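Local coordinates for split-soret cytochrome C (Desulfovibrio desulfuricans, PDB 1H21), which carries two heme c groups and probably a [2Fe-2S] cluster per subunit of a homodimer, and may transfer electrons in sulfate reduction, at residues L146-I149 with S150-W154. Sequence-based numbering, arbitrary orientation.
With HEC (heme c), chain H.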
ATOM      1  N   LEU A 146      -6.813  -2.863   5.693  1.00 27.87           N
ATOM      2  CA  LEU A 146      -5.493  -3.324   6.091  1.00 26.69           C
ATOM      3  C   LEU A 146      -5.457  -4.827   6.259  1.00 26.86           C
ATOM      4  O   LEU A 146      -6.282  -5.380   6.972  1.00 28.26           O
ATOM      5  CB  LEU A 146      -5.087  -2.644   7.398  1.00 22.64           C
ATOM      6  CG  LEU A 146      -4.908  -1.123   7.331  1.00 26.68           C
ATOM      7  CD1 LEU A 146      -4.442  -0.594   8.673  1.00 19.47           C
ATOM      8  CD2 LEU A 146      -3.916  -0.767   6.207  1.00 18.01           C
ATOM      9  N   CYS A 147      -4.500  -5.470   5.595  1.00 29.16           N
ATOM     10  CA  CYS A 147      -4.275  -6.918   5.628  1.00 31.05           C
ATOM     11  C   CYS A 147      -4.131  -7.517   7.035  1.00 31.62           C
ATOM     12  O   CYS A 147      -4.654  -8.595   7.318  1.00 32.42           O
ATOM     13  CB  CYS A 147      -3.000  -7.218   4.852  1.00 35.98           C
ATOM     14  SG  CYS A 147      -3.068  -8.581   3.741  1.00 52.11           S
ATOM     15  N   HIS A 148      -3.383  -6.844   7.908  1.00 33.21           N
ATOM     16  CA  HIS A 148      -3.197  -7.346   9.265  1.00 32.13           C
ATOM     17  C   HIS A 148      -4.519  -7.520   9.964  1.00 32.04           C
ATOM     18  O   HIS A 148      -4.762  -8.563  10.564  1.00 35.66           O
ATOM     19  CB  HIS A 148      -2.341  -6.433  10.146  1.00 31.16           C
ATOM     20  CG  HIS A 148      -2.362  -6.840  11.594  1.00 29.16           C
ATOM     21  ND1 HIS A 148      -1.788  -7.993  12.077  1.00 28.12           N
ATOM     22  CD2 HIS A 148      -3.011  -6.291  12.651  1.00 27.20           C
ATOM     23  CE1 HIS A 148      -2.112  -8.111  13.369  1.00 25.40           C
ATOM     24  NE2 HIS A 148      -2.853  -7.102  13.773  1.00 24.54           N
ATOM     25  N   ILE A 149      -5.339  -6.472   9.929  1.00 26.92           N
ATOM     26  CA  ILE A 149      -6.652  -6.487  10.561  1.00 27.81           C
ATOM     27  C   ILE A 149      -7.644  -7.456   9.919  1.00 30.30           C
ATOM     28  O   ILE A 149      -8.371  -8.158  10.603  1.00 34.73           O
ATOM     29  CB  ILE A 149      -7.253  -5.084  10.580  1.00 26.09           C
ATOM     30  CG1 ILE A 149      -6.332  -4.166  11.377  1.00 26.53           C
ATOM     31  CG2 ILE A 149      -8.621  -5.104  11.248  1.00 29.53           C
ATOM     32  CD1 ILE A 149      -6.879  -2.813  11.590  1.00 28.41           C
ATOM     33  N   SER A 150      -7.684  -7.457   8.600  1.00 33.63           N
ATOM     34  CA  SER A 150      -8.563  -8.328   7.837  1.00 35.26           C
ATOM     35  C   SER A 150      -8.241  -9.807   8.128  1.00 37.97           C
ATOM     36  O   SER A 150      -9.104 -10.566   8.599  1.00 38.64           O
ATOM     37  CB  SER A 150      -8.388  -8.009   6.337  1.00 32.80           C
ATOM     38  OG  SER A 150      -9.117  -8.877   5.491  1.00 35.29           O
ATOM     39  N   VAL A 151      -6.996 -10.207   7.882  1.00 38.27           N
ATOM     40  CA  VAL A 151      -6.591 -11.593   8.096  1.00 40.19           C
ATOM     41  C   VAL A 151      -6.587 -12.048   9.566  1.00 38.91           C
ATOM     42  O   VAL A 151      -7.251 -13.024   9.910  1.00 39.65           O
ATOM     43  CB  VAL A 151      -5.209 -11.893   7.431  1.00 42.40           C
ATOM     44  CG1 VAL A 151      -4.792 -13.337   7.697  1.00 37.30           C
ATOM     45  CG2 VAL A 151      -5.271 -11.630   5.913  1.00 42.12           C
ATOM     46  N   SER A 152      -5.858 -11.342  10.426  1.00 37.93           N
ATOM     47  CA  SER A 152      -5.766 -11.700  11.841  1.00 37.75           C
ATOM     48  C   SER A 152      -7.114 -11.901  12.546  1.00 39.66           C
ATOM     49  O   SER A 152      -7.291 -12.887  13.264  1.00 39.30           O
ATOM     50  CB  SER A 152      -4.899 -10.681  12.588  1.00 33.59           C
ATOM     51  OG  SER A 152      -3.626 -10.591  11.971  1.00 30.64           O
ATOM     52  N   LYS A 153      -8.063 -10.992  12.319  1.00 41.40           N
ATOM     53  CA  LYS A 153      -9.400 -11.069  12.920  1.00 40.49           C
ATOM     54  C   LYS A 153     -10.121 -12.348  12.446  1.00 41.04           C
ATOM     55  O   LYS A 153     -10.591 -13.159  13.251  1.00 41.56           O
ATOM     56  CB  LYS A 153     -10.191  -9.827  12.523  1.00 41.82           C
ATOM     57  CG  LYS A 153     -11.436  -9.574  13.326  1.00 44.29           C
ATOM     58  CD  LYS A 153     -12.140  -8.363  12.788  1.00 45.56           C
ATOM     59  CE  LYS A 153     -13.456  -8.189  13.482  1.00 57.48           C
ATOM     60  NZ  LYS A 153     -14.230  -7.084  12.855  1.00 65.74           N
ATOM     61  N   TRP A 154     -10.133 -12.564  11.138  1.00 40.26           N
ATOM     62  CA  TRP A 154     -10.770 -13.745  10.562  1.00 41.36           C
ATOM     63  C   TRP A 154     -10.189 -15.065  11.116  1.00 42.79           C
ATOM     64  O   TRP A 154     -10.943 -15.966  11.485  1.00 44.88           O
ATOM     65  CB  TRP A 154     -10.642 -13.680   9.035  1.00 41.61           C
ATOM     66  CG  TRP A 154     -11.252 -14.823   8.269  1.00 42.55           C
ATOM     67  CD1 TRP A 154     -12.522 -14.888   7.751  1.00 44.61           C
ATOM     68  CD2 TRP A 154     -10.587 -16.024   7.847  1.00 41.30           C
ATOM     69  NE1 TRP A 154     -12.675 -16.045   7.026  1.00 43.72           N
ATOM     70  CE2 TRP A 154     -11.506 -16.759   7.066  1.00 42.10           C
ATOM     71  CE3 TRP A 154      -9.294 -16.542   8.045  1.00 38.52           C
ATOM     72  CZ2 TRP A 154     -11.177 -17.990   6.478  1.00 43.93           C
ATOM     73  CZ3 TRP A 154      -8.965 -17.761   7.462  1.00 39.10           C
ATOM     74  CH2 TRP A 154      -9.905 -18.474   6.685  1.00 41.56           C
TER
HETATM   75 FE   HEC H1249      -2.912  -6.431  15.638  1.00 31.46          FE
HETATM   76  CHA HEC H1249      -5.937  -7.858  15.514  1.00 26.28           C
HETATM   77  CHB HEC H1249      -1.576  -9.322  16.981  1.00 25.40           C
HETATM   78  CHC HEC H1249       0.222  -5.203  15.150  1.00 27.13           C
HETATM   79  CHD HEC H1249      -4.218  -3.378  15.097  1.00 27.57           C
HETATM   80  NA  HEC H1249      -3.664  -8.172  16.186  1.00 25.50           N
HETATM   81  C1A HEC H1249      -4.918  -8.652  15.903  1.00 26.00           C
HETATM   82  C2A HEC H1249      -5.061 -10.067  16.195  1.00 29.21           C
HETATM   83  C3A HEC H1249      -3.845 -10.455  16.768  1.00 30.35           C
HETATM   84  C4A HEC H1249      -2.984  -9.259  16.753  1.00 30.27           C
HETATM   85  CMA HEC H1249      -3.413 -11.847  17.235  1.00 28.23           C
HETATM   86  CAA HEC H1249      -6.312 -10.940  15.981  1.00 26.99           C
HETATM   87  CBA HEC H1249      -7.242 -11.014  17.193  1.00 28.75           C
HETATM   88  CGA HEC H1249      -8.268  -9.892  17.283  1.00 29.83           C
HETATM   89  O1A HEC H1249      -8.387  -9.250  18.347  1.00 30.58           O
HETATM   90  O2A HEC H1249      -8.993  -9.681  16.296  1.00 34.30           O
HETATM   91  NB  HEC H1249      -1.054  -7.102  16.051  1.00 22.81           N
HETATM   92  C1B HEC H1249      -0.676  -8.306  16.643  1.00 23.18           C
HETATM   93  C2B HEC H1249       0.793  -8.468  16.664  1.00 26.34           C
HETATM   94  C3B HEC H1249       1.284  -7.347  16.015  1.00 27.35           C
HETATM   95  C4B HEC H1249       0.136  -6.498  15.694  1.00 24.27           C
HETATM   96  CMB HEC H1249       1.618  -9.610  17.313  1.00 17.64           C
HETATM   97  CAB HEC H1249       2.634  -7.068  15.737  1.00 29.36           C
HETATM   98  CBB HEC H1249       3.435  -7.988  14.933  1.00 31.21           C
HETATM   99  NC  HEC H1249      -2.203  -4.659  15.104  1.00 25.89           N
HETATM  100  C1C HEC H1249      -0.867  -4.340  14.889  1.00 27.88           C
HETATM  101  C2C HEC H1249      -0.758  -2.963  14.436  1.00 30.05           C
HETATM  102  C3C HEC H1249      -2.040  -2.398  14.388  1.00 25.00           C
HETATM  103  C4C HEC H1249      -2.888  -3.480  14.855  1.00 24.27           C
HETATM  104  CMC HEC H1249       0.588  -2.252  14.173  1.00 27.05           C
HETATM  105  CAC HEC H1249      -2.379  -1.039  14.151  1.00 25.76           C
HETATM  106  CBC HEC H1249      -2.178  -0.290  12.884  1.00 12.50           C
HETATM  107  ND  HEC H1249      -4.698  -5.787  15.491  1.00 28.72           N
HETATM  108  C1D HEC H1249      -5.082  -4.469  15.396  1.00 31.88           C
HETATM  109  C2D HEC H1249      -6.517  -4.386  15.265  1.00 29.68           C
HETATM  110  C3D HEC H1249      -7.028  -5.625  15.262  1.00 31.44           C
HETATM  111  C4D HEC H1249      -5.869  -6.501  15.394  1.00 28.84           C
HETATM  112  CMD HEC H1249      -7.304  -3.114  15.101  1.00 28.26           C
HETATM  113  CAD HEC H1249      -8.520  -5.987  15.155  1.00 30.55           C
HETATM  114  CBD HEC H1249      -9.169  -6.137  16.522  1.00 36.50           C
HETATM  115  CGD HEC H1249     -10.638  -6.534  16.432  1.00 42.44           C
HETATM  116  O1D HEC H1249     -10.935  -7.724  16.150  1.00 35.94           O
HETATM  117  O2D HEC H1249     -11.495  -5.637  16.633  1.00 42.50           O
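Ser-152 sits one helical turn after His-148 and meets it twice, through the backbone carbonyl and through the imidazole. Both its OG (2.7 Å) and its N (3.0 Å) donate to His-148 O; the hydroxyl is placed for this by a chi1 of -56°, which keeps OG beside its own backbone N. CB of Ser-152 lies over one face of the imidazole, 4.2 Å from the ring centroid in a CH-pi contact, while heme atom CHC lies over the opposite face, offset toward the rim. His-148 ND1 donates its hydrogen bond to Lys-224 O of the second subunit, and Ser-152 OG also bonds Lys-224 N there, so the N and O of one residue of the partner subunit hold both side chains. With CG anti to the backbone N (chi1 170°), the ring projects to the heme and NE2 binds the iron at 2.0 Å; His-233 of the second subunit supplies the other axial ligand. The first turn of helix 147-158 supplies one half of this bis-histidine site, which is shared across the dimer. Leu-146 precedes that turn as N-cap residue: its O accepts from Ser-150 N at 3.0 Å. Away from the heme, Cys-147 SG, inferred to be a cluster ligand, touches Val-151 CG2 at a looser 4.3 Å. Packing is tighter where Ile-149 CD1 reaches heme CMD at 3.5 Å. Lys-153, by contrast, is partly exposed, and the Lys-153 N to Ile-149 O bond is weak; the Lys-153 side chain, extended beyond CG, runs past a heme propionate, CG lying 3.4 Å from O1D.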